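Local coordinates for bacterial transferase hexapeptide (Three repeats) family protein (Acinetobacter baumannii, PDB 4M9C), which catalyses an acetyl transfer in the biosynthesis of UDP-N,N'-diacetylbacillosamine, probably moving the acetyl group of acetyl-CoA onto a UDP-amino-sugar, at the interface of chains A and B. Numbering follows the deposited sequence. Chains: chain A/B, Bacterial transferase hexapeptide (Three repeats) family protein.

Three patches sample the interface between two of the three subunits in the assembly, spread along the left-handed beta-helices. Contact 1 lies farther towards the C-terminal coils, its C-alpha centre about 15 Å from that of contact 2 and about 18 Å from that of contact 3. Contacts 2 and 3 are neighbours, with C-alpha centres about 11 Å apart, and share A:Thr119. Contacts 1 and 2 join beta-helix coils of one chain to those of the other, whereas contact 3 joins a coil of chain A to the Rossmann-like domain of chain B. The interface thus combines trimer assembly with a probable active site built by two chains.

Contact 1: the interface of chains A and B. Residues chain A 173, 194-196; chain B 191.
B:Met191 reaches across to chain A with its thioether end, and its methyl CE settles between the side chains of A:Thr196 and A:Lys173. The methyl CG2 of A:Thr196 lies 3.4 Å from B:Met191 CE, a close methyl-methyl approach. On the other flank the aliphatic stem of A:Lys173 crosses the methionine at about a right angle, with A:Lys173 CG 3.6 Å from B:Met191 CE. The sulfur rests against the root of the lysine, B:Met191 SD lying 3.8 Å from A:Lys173 CA. Nearer the root of the methionine, A:Val194 runs past in the opposite sense and brings CG1 to 4.0 Å from B:Met191 CG. Torsions explain the reach: B:Met191 CG sits between its backbone N and carbonyl carbon (chi1 70°), and the chain is extended beyond it. A:Lys173 is likewise extended, carrying NZ away from the thioether, so that its methylenes make the contact. Behind this shell, the short strand 194-195 sets A:Val194 and leads directly into A:Thr196. The 75 Å² of B:Met191 hidden by chain A is consistent with an apolar peg that probably helps hold adjacent beta-helices together in their C-terminal coils.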
loop_
_atom_site.group_PDB
_atom_site.type_symbol
_atom_site.label_atom_id
_atom_site.label_comp_id
_atom_site.label_asym_id
_atom_site.label_seq_id
_atom_site.Cartn_x
_atom_site.Cartn_y
_atom_site.Cartn_z
ATOM N N LYS A 173 -6.030 -7.415 14.072
ATOM C CA LYS A 173 -6.108 -6.438 15.152
ATOM C C LYS A 173 -4.896 -6.473 16.060
ATOM O O LYS A 173 -4.350 -7.539 16.346
ATOM C CB LYS A 173 -7.347 -6.709 16.006
ATOM C CG LYS A 173 -7.608 -5.646 17.061
ATOM C CD LYS A 173 -8.807 -6.002 17.925
ATOM C CE LYS A 173 -9.045 -4.912 18.973
ATOM N NZ LYS A 173 -10.385 -5.049 19.636
ATOM N N VAL A 194 -11.042 -10.217 8.611
ATOM C CA VAL A 194 -10.749 -9.169 9.593
ATOM C C VAL A 194 -10.648 -9.835 10.962
ATOM O O VAL A 194 -11.659 -10.123 11.606
ATOM C CB VAL A 194 -11.822 -8.050 9.563
ATOM C CG1 VAL A 194 -11.525 -6.961 10.601
ATOM C CG2 VAL A 194 -11.878 -7.437 8.164
ATOM N N VAL A 195 -9.418 -10.114 11.377
ATOM C CA VAL A 195 -9.173 -10.917 12.569
ATOM C C VAL A 195 -9.204 -10.057 13.825
ATOM O O VAL A 195 -8.367 -9.178 13.991
ATOM C CB VAL A 195 -7.817 -11.626 12.480
ATOM C CG1 VAL A 195 -7.612 -12.553 13.666
ATOM C CG2 VAL A 195 -7.719 -12.407 11.174
ATOM N N THR A 196 -10.162 -10.334 14.711
ATOM C CA THR A 196 -10.379 -9.517 15.902
ATOM C C THR A 196 -9.940 -10.216 17.183
ATOM O O THR A 196 -9.982 -9.635 18.252
ATOM C CB THR A 196 -11.853 -9.106 16.032
ATOM O OG1 THR A 196 -12.663 -10.278 16.184
ATOM C CG2 THR A 196 -12.300 -8.359 14.783
ATOM N N MET B 191 -11.949 -1.159 12.504
ATOM C CA MET B 191 -11.044 -1.764 11.541
ATOM C C MET B 191 -11.792 -2.618 10.525
ATOM O O MET B 191 -12.783 -3.293 10.843
ATOM C CB MET B 191 -9.947 -2.569 12.233
ATOM C CG MET B 191 -10.421 -3.829 12.893
ATOM S SD MET B 191 -9.035 -4.963 13.138
ATOM C CE MET B 191 -9.820 -6.065 14.289
#

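Contact 2: the interface of chains A and B. Residues chain A 117, 119, 133-135; chain B 132-133, 150.
A:Tyr135 presents one ring face to chain B; B:Ile132 lies over that face, while B:Tyr133 comes in at the CD2 edge, displaced to the same side. The terminal methyl of the isoleucine makes a CH-pi contact: B:Ile132 CD1 stands 3.8 Å from the centroid of the A:Tyr135 ring, shifted slightly towards the rim. An extended outer segment (chi2 179°) carries that methyl out to the ring. B:Tyr133 meets the same tyrosine differently. The side chains run past each other in opposite directions and the planes are turned by only about 15°, but the rings are offset so far that their faces do not stack and they touch at the rims, with A:Tyr135 CD2 3.3 Å from B:Tyr133 CE2. B:Pro150 crosses the phenol end of A:Tyr135 at about a right angle, its CB 3.8 Å from A:Tyr135 CZ. With chi1 at 70°, the A:Tyr135 ring is sent out from strand 135-136 towards these three partners. A:Tyr135 loses 47 Å² and B:Tyr133 50 Å² to the opposite chain, marking them as the main contributors to this beta-helix-to-beta-helix contact, which probably supports the trimer. Beyond the paired rims, B:Tyr133 extends its phenol towards strand 117-118 of chain A, where its hydroxyl OH comes 3.2 Å from A:Cys117 CB.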
loop_
_atom_site.group_PDB
_atom_site.type_symbol
_atom_site.label_atom_id
_atom_site.label_comp_id
_atom_site.label_asym_id
_atom_site.label_seq_id
_atom_site.Cartn_x
_atom_site.Cartn_y
_atom_site.Cartn_z
ATOM N N CYS A 117 6.806 -3.340 4.444
ATOM C CA CYS A 117 7.227 -2.482 5.531
ATOM C C CYS A 117 7.302 -3.275 6.821
ATOM O O CYS A 117 6.346 -3.948 7.195
ATOM C CB CYS A 117 6.237 -1.327 5.694
ATOM S SG CYS A 117 6.709 -0.107 6.986
ATOM N N THR A 119 8.233 -2.347 10.799
ATOM C CA THR A 119 8.488 -1.163 11.621
ATOM C C THR A 119 9.599 -1.386 12.661
ATOM O O THR A 119 10.747 -1.554 12.282
ATOM C CB THR A 119 7.202 -0.558 12.227
ATOM O OG1 THR A 119 6.582 -1.490 13.118
ATOM C CG2 THR A 119 6.213 -0.169 11.117
ATOM N N TYR A 133 2.897 -5.121 -0.567
ATOM C CA TYR A 133 2.050 -4.306 0.317
ATOM C C TYR A 133 1.788 -4.918 1.682
ATOM O O TYR A 133 1.022 -4.356 2.446
ATOM C CB TYR A 133 0.708 -3.942 -0.335
ATOM C CG TYR A 133 0.853 -3.229 -1.659
ATOM C CD1 TYR A 133 1.004 -1.844 -1.718
ATOM C CD2 TYR A 133 0.831 -3.939 -2.847
ATOM C CE1 TYR A 133 1.135 -1.196 -2.928
ATOM C CE2 TYR A 133 0.959 -3.309 -4.057
ATOM C CZ TYR A 133 1.114 -1.937 -4.096
ATOM O OH TYR A 133 1.236 -1.319 -5.314
ATOM N N SER A 134 2.407 -6.049 2.005
ATOM C CA SER A 134 2.242 -6.583 3.356
ATOM C C SER A 134 3.165 -5.861 4.347
ATOM O O SER A 134 4.199 -5.307 3.964
ATOM C CB SER A 134 2.442 -8.109 3.410
ATOM O OG SER A 134 3.781 -8.485 3.125
ATOM N N TYR A 135 2.785 -5.858 5.621
ATOM C CA TYR A 135 3.621 -5.228 6.636
ATOM C C TYR A 135 3.538 -5.919 7.985
ATOM O O TYR A 135 2.596 -6.657 8.261
ATOM C CB TYR A 135 3.260 -3.750 6.789
ATOM C CG TYR A 135 1.915 -3.478 7.423
ATOM C CD1 TYR A 135 1.707 -3.687 8.784
ATOM C CD2 TYR A 135 0.869 -2.959 6.674
ATOM C CE1 TYR A 135 0.471 -3.410 9.381
ATOM C CE2 TYR A 135 -0.363 -2.681 7.259
ATOM C CZ TYR A 135 -0.553 -2.911 8.611
ATOM O OH TYR A 135 -1.774 -2.635 9.185
ATOM N N ILE B 132 0.969 3.886 8.591
ATOM C CA ILE B 132 1.454 3.302 7.343
ATOM C C ILE B 132 0.358 2.899 6.353
ATOM O O ILE B 132 -0.681 2.361 6.737
ATOM C CB ILE B 132 2.429 2.137 7.593
ATOM C CG1 ILE B 132 1.794 1.074 8.486
ATOM C CG2 ILE B 132 3.705 2.663 8.249
ATOM C CD1 ILE B 132 2.723 -0.098 8.722
ATOM N N TYR B 133 0.600 3.207 5.082
ATOM C CA TYR B 133 -0.326 2.924 3.980
ATOM C C TYR B 133 -1.648 3.689 3.978
ATOM O O TYR B 133 -2.481 3.439 3.115
ATOM C CB TYR B 133 -0.619 1.420 3.874
ATOM C CG TYR B 133 0.624 0.587 3.732
ATOM C CD1 TYR B 133 1.192 0.356 2.484
ATOM C CD2 TYR B 133 1.235 0.037 4.849
ATOM C CE1 TYR B 133 2.343 -0.419 2.350
ATOM C CE2 TYR B 133 2.368 -0.721 4.737
ATOM C CZ TYR B 133 2.922 -0.954 3.483
ATOM O OH TYR B 133 4.050 -1.727 3.384
ATOM N N PRO B 150 -3.275 2.140 10.343
ATOM C CA PRO B 150 -2.647 1.685 9.093
ATOM C C PRO B 150 -3.660 1.224 8.047
ATOM O O PRO B 150 -4.638 0.556 8.390
ATOM C CB PRO B 150 -1.760 0.524 9.542
ATOM C CG PRO B 150 -1.457 0.833 10.975
ATOM C CD PRO B 150 -2.715 1.460 11.522
#

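Contact 3: the interface of chains A and B. Residues chain A 119, 138; chain B 12-13, 16.
The imidazole of A:His138 packs against B:Phe13 and the backbone of B:Gly12. The aromatic rings meet edge-to-face, their planes 82° apart and their centroids separated by 5.4 Å. The carbon corner of the histidine makes this approach, with A:His138 CD2 3.8 Å from B:Phe13 CD1. B:Gly12 adds an apolar contact through its alpha carbon, 3.5 Å from A:His138 CE1. The glycine carbonyl lies above the same imidazole: B:Gly12 O stands 3.7 Å above the plane of the A:His138 ring and over its centre. A chi1 of 68° swings the imidazole out towards chain B. Farther out, the methyl of A:Thr119 lies loosely beside the carboxylate of B:Glu16, with A:Thr119 CG2 4.1 Å from B:Glu16 OE2. B:Glu16 belongs to the first turn of helix 14-24, and its carboxylate remains remote from the imidazole: A:His138 NE2 and B:Glu16 OE1 are 6.9 Å apart. The threonine hydroxyl faces its own chain, OG1 of A:Thr119 lying 3.0 Å from the backbone N of A:His138. By its place in this acetyltransferase family, A:His138 is probably the catalytic base, and B:Gly12 and B:Phe13 belong to the Rossmann glycine loop expected to bind the nucleotide sugar. The contact therefore probably brings catalytic and substrate-binding elements of neighbouring subunits together.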
loop_
_atom_site.group_PDB
_atom_site.type_symbol
_atom_site.label_atom_id
_atom_site.label_comp_id
_atom_site.label_asym_id
_atom_site.label_seq_id
_atom_site.Cartn_x
_atom_site.Cartn_y
_atom_site.Cartn_z
ATOM N N THR A 119 8.233 -2.347 10.799
ATOM C CA THR A 119 8.488 -1.163 11.621
ATOM C C THR A 119 9.599 -1.386 12.661
ATOM O O THR A 119 10.747 -1.554 12.282
ATOM C CB THR A 119 7.202 -0.558 12.227
ATOM O OG1 THR A 119 6.582 -1.490 13.118
ATOM C CG2 THR A 119 6.213 -0.169 11.117
ATOM N N HIS A 138 4.807 -2.827 15.106
ATOM C CA HIS A 138 5.719 -2.855 16.258
ATOM C C HIS A 138 5.460 -4.002 17.240
ATOM O O HIS A 138 4.311 -4.378 17.483
ATOM C CB HIS A 138 5.651 -1.523 17.023
ATOM C CG HIS A 138 4.342 -1.298 17.710
ATOM N ND1 HIS A 138 4.083 -1.756 18.985
ATOM C CD2 HIS A 138 3.206 -0.697 17.289
ATOM C CE1 HIS A 138 2.848 -1.433 19.325
ATOM N NE2 HIS A 138 2.290 -0.796 18.311
ATOM N N GLY B 12 4.180 1.494 22.166
ATOM C CA GLY B 12 3.376 1.621 20.966
ATOM C C GLY B 12 4.100 2.285 19.812
ATOM O O GLY B 12 5.233 1.916 19.488
ATOM N N PHE B 13 3.446 3.273 19.203
ATOM C CA PHE B 13 3.941 3.880 17.969
ATOM C C PHE B 13 5.203 4.703 18.171
ATOM O O PHE B 13 5.892 5.027 17.211
ATOM C CB PHE B 13 2.837 4.687 17.279
ATOM C CG PHE B 13 1.722 3.825 16.744
ATOM C CD1 PHE B 13 2.014 2.676 16.008
ATOM C CD2 PHE B 13 0.393 4.131 17.008
ATOM C CE1 PHE B 13 0.998 1.861 15.520
ATOM C CE2 PHE B 13 -0.635 3.322 16.532
ATOM C CZ PHE B 13 -0.336 2.179 15.791
ATOM N N GLU B 16 8.194 3.395 16.461
ATOM C CA GLU B 16 8.120 3.565 15.011
ATOM C C GLU B 16 8.452 5.015 14.633
ATOM O O GLU B 16 9.129 5.286 13.637
ATOM C CB GLU B 16 6.705 3.214 14.534
ATOM C CG GLU B 16 6.385 3.681 13.119
ATOM C CD GLU B 16 4.883 3.790 12.856
ATOM O OE1 GLU B 16 4.121 4.140 13.792
ATOM O OE2 GLU B 16 4.465 3.527 11.704
#